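PDB 3K6T: female germline-specific tumor suppressor gld-1 from Caenorhabditis elegans, which binds single-stranded mRNA at a 5'-UACUCAU-3' consensus, represses translation of targets such as glp-1, and forms homodimers through the Qua1 domain. Local coordinates for residues N29-R32 / L33-E37. Residues are numbered along the deposited sequence; the frame is centred on the assembly and turned at random.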
ATOM      1  N   ASN A  29      -3.727   2.155   8.319  1.00 22.85           N
ATOM      2  CA  ASN A  29      -2.452   2.013   7.627  1.00 26.19           C
ATOM      3  C   ASN A  29      -2.612   1.468   6.214  1.00 29.82           C
ATOM      4  O   ASN A  29      -1.932   1.909   5.287  1.00 28.56           O
ATOM      5  CB  ASN A  29      -1.477   1.161   8.443  1.00 24.61           C
ATOM      6  CG  ASN A  29      -0.963   1.906   9.658  1.00 33.64           C
ATOM      7  OD1 ASN A  29      -0.279   2.919   9.528  1.00 34.44           O
ATOM      8  ND2 ASN A  29      -1.319   1.431  10.839  1.00 33.99           N
ATOM      9  N   VAL A  30      -3.513   0.506   6.056  1.00 23.90           N
ATOM     10  CA  VAL A  30      -3.838   0.001   4.735  1.00 25.34           C
ATOM     11  C   VAL A  30      -4.325   1.140   3.836  1.00 25.62           C
ATOM     12  O   VAL A  30      -3.903   1.256   2.680  1.00 29.00           O
ATOM     13  CB  VAL A  30      -4.892  -1.126   4.798  1.00 30.32           C
ATOM     14  CG1 VAL A  30      -5.538  -1.318   3.447  1.00 28.50           C
ATOM     15  CG2 VAL A  30      -4.251  -2.420   5.276  1.00 29.81           C
ATOM     16  N   GLU A  31      -5.192   1.995   4.366  1.00 24.54           N
ATOM     17  CA  GLU A  31      -5.713   3.106   3.567  1.00 26.81           C
ATOM     18  C   GLU A  31      -4.596   4.048   3.103  1.00 26.18           C
ATOM     19  O   GLU A  31      -4.584   4.482   1.953  1.00 27.40           O
ATOM     20  CB  GLU A  31      -6.788   3.886   4.331  1.00 28.93           C
ATOM     21  CG  GLU A  31      -7.302   5.125   3.589  1.00 31.88           C
ATOM     22  CD  GLU A  31      -8.176   4.780   2.394  1.00 37.50           C
ATOM     23  OE1 GLU A  31      -8.751   3.667   2.363  1.00 34.88           O
ATOM     24  OE2 GLU A  31      -8.294   5.632   1.489  1.00 45.80           O
ATOM     25  N   ARG A  32      -3.665   4.363   4.002  1.00 27.06           N
ATOM     26  CA  ARG A  32      -2.531   5.223   3.659  1.00 28.50           C
ATOM     27  C   ARG A  32      -1.624   4.584   2.601  1.00 27.49           C
ATOM     28  O   ARG A  32      -1.220   5.242   1.639  1.00 27.36           O
ATOM     29  CB  ARG A  32      -1.709   5.557   4.911  1.00 26.90           C
ATOM     30  CG  ARG A  32      -0.495   6.425   4.650  1.00 30.90           C
ATOM     31  CD  ARG A  32       0.157   6.820   5.961  1.00 37.53           C
ATOM     32  NE  ARG A  32       0.336   5.648   6.811  1.00 38.90           N
ATOM     33  CZ  ARG A  32       1.350   4.800   6.702  1.00 37.81           C
ATOM     34  NH1 ARG A  32       2.291   5.005   5.791  1.00 41.22           N
ATOM     35  NH2 ARG A  32       1.430   3.750   7.511  1.00 34.16           N
ATOM     36  N   LEU A  33      -1.292   3.306   2.792  1.00 24.92           N
ATOM     37  CA  LEU A  33      -0.437   2.586   1.850  1.00 26.16           C
ATOM     38  C   LEU A  33      -1.082   2.553   0.465  1.00 26.11           C
ATOM     39  O   LEU A  33      -0.416   2.730  -0.555  1.00 26.95           O
ATOM     40  CB  LEU A  33      -0.158   1.164   2.351  1.00 25.82           C
ATOM     41  CG  LEU A  33       0.653   1.077   3.655  1.00 26.23           C
ATOM     42  CD1 LEU A  33       0.702  -0.349   4.212  1.00 23.68           C
ATOM     43  CD2 LEU A  33       2.057   1.641   3.439  1.00 26.79           C
ATOM     44  N   LEU A  34      -2.391   2.344   0.447  1.00 20.31           N
ATOM     45  CA  LEU A  34      -3.147   2.260  -0.790  1.00 22.41           C
ATOM     46  C   LEU A  34      -3.215   3.616  -1.492  1.00 20.60           C
ATOM     47  O   LEU A  34      -3.027   3.691  -2.699  1.00 25.88           O
ATOM     48  CB  LEU A  34      -4.557   1.710  -0.520  1.00 25.29           C
ATOM     49  CG  LEU A  34      -5.533   1.687  -1.704  1.00 23.77           C
ATOM     50  CD1 LEU A  34      -4.967   0.896  -2.893  1.00 23.39           C
ATOM     51  CD2 LEU A  34      -6.889   1.115  -1.265  1.00 26.40           C
ATOM     52  N   ASP A  35      -3.485   4.678  -0.740  1.00 21.63           N
ATOM     53  CA  ASP A  35      -3.443   6.043  -1.301  1.00 31.71           C
ATOM     54  C   ASP A  35      -2.057   6.396  -1.858  1.00 28.42           C
ATOM     55  O   ASP A  35      -1.946   7.010  -2.920  1.00 27.42           O
ATOM     56  CB  ASP A  35      -3.849   7.091  -0.255  1.00 28.26           C
ATOM     57  CG  ASP A  35      -5.335   7.101   0.015  1.00 37.52           C
ATOM     58  OD1 ASP A  35      -6.081   6.555  -0.822  1.00 33.98           O
ATOM     59  OD2 ASP A  35      -5.757   7.654   1.057  1.00 36.00           O
ATOM     60  N   ASP A  36      -1.008   6.019  -1.131  1.00 26.18           N
ATOM     61  CA  ASP A  36       0.363   6.239  -1.595  1.00 26.23           C
ATOM     62  C   ASP A  36       0.573   5.552  -2.947  1.00 26.17           C
ATOM     63  O   ASP A  36       1.188   6.116  -3.845  1.00 24.99           O
ATOM     64  CB  ASP A  36       1.391   5.660  -0.618  1.00 23.72           C
ATOM     65  CG  ASP A  36       1.520   6.455   0.681  1.00 37.11           C
ATOM     66  OD1 ASP A  36       0.951   7.557   0.796  1.00 34.59           O
ATOM     67  OD2 ASP A  36       2.215   5.953   1.599  1.00 36.92           O
ATOM     68  N   GLU A  37       0.090   4.318  -3.074  1.00 25.00           N
ATOM     69  CA  GLU A  37       0.308   3.524  -4.296  1.00 24.05           C
ATOM     70  C   GLU A  37      -0.493   4.097  -5.472  1.00 23.40           C
ATOM     71  O   GLU A  37      -0.022   4.132  -6.603  1.00 24.75           O
ATOM     72  CB  GLU A  37      -0.041   2.039  -4.060  1.00 22.55           C
ATOM     73  CG  GLU A  37       0.171   1.115  -5.261  1.00 23.75           C
ATOM     74  CD  GLU A  37       1.650   0.912  -5.615  1.00 33.85           C
ATOM     75  OE1 GLU A  37       2.517   1.653  -5.096  1.00 34.67           O
ATOM     76  OE2 GLU A  37       1.948  -0.000  -6.413  1.00 29.73           O
TER
HETATM   77  O   HOH W   1       2.870   7.291   3.797  1.00 42.93           O
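N29 O accepts the amide N-H of L33 at 2.9 Å, the first of four successive i to i+4 bonds; V30 with L34, E31 with D35 and R32 with D36 repeat it, making N29–E37 regular α-helix near the start of helix 28-49. On one face, E31 and D35 bring their carboxylates together, OE2 of E31 lying 3.3 Å from OD2 of D35 with the two planes 80° apart. K17 of helix 7-20 bridges this like-charged pair through NZ salt bridges to E31 OE2 and D35 OD1, tying the two arms of the helical hairpin. Around the helix, R32 sends CG anti to its own N (chi1 179°), the extended CB-CG-CD run leads back toward the preceding turn, and the chi3 bend (49°) swings the guanidinium across to N29. There NH2 donates to N29 OD1 at 2.8 Å, the acceptor lying in the guanidinium plane, and also bonds to the hydroxyl of Y9 of the second subunit. D36 runs alongside R32, but NH1 and OD2 stay 4.3 Å apart, too far for a direct salt bridge; a water accepts from NH1 and donates to OD2 at 2.7 Å. L33 lays its branch against the carbonyl its own amide binds, CG 3.2 Å from N29 O. A leucine in place of R32 would probably leave N29 OD1 and Y9 of the second subunit without this donor and D36 without its water-linked cation. Two faces of one helix thus do different work: the lysine probably offsets the acidic pair's repulsion within the hairpin, while the arginine joins N29 and, through water, D36 to the Qua1 dimer interface.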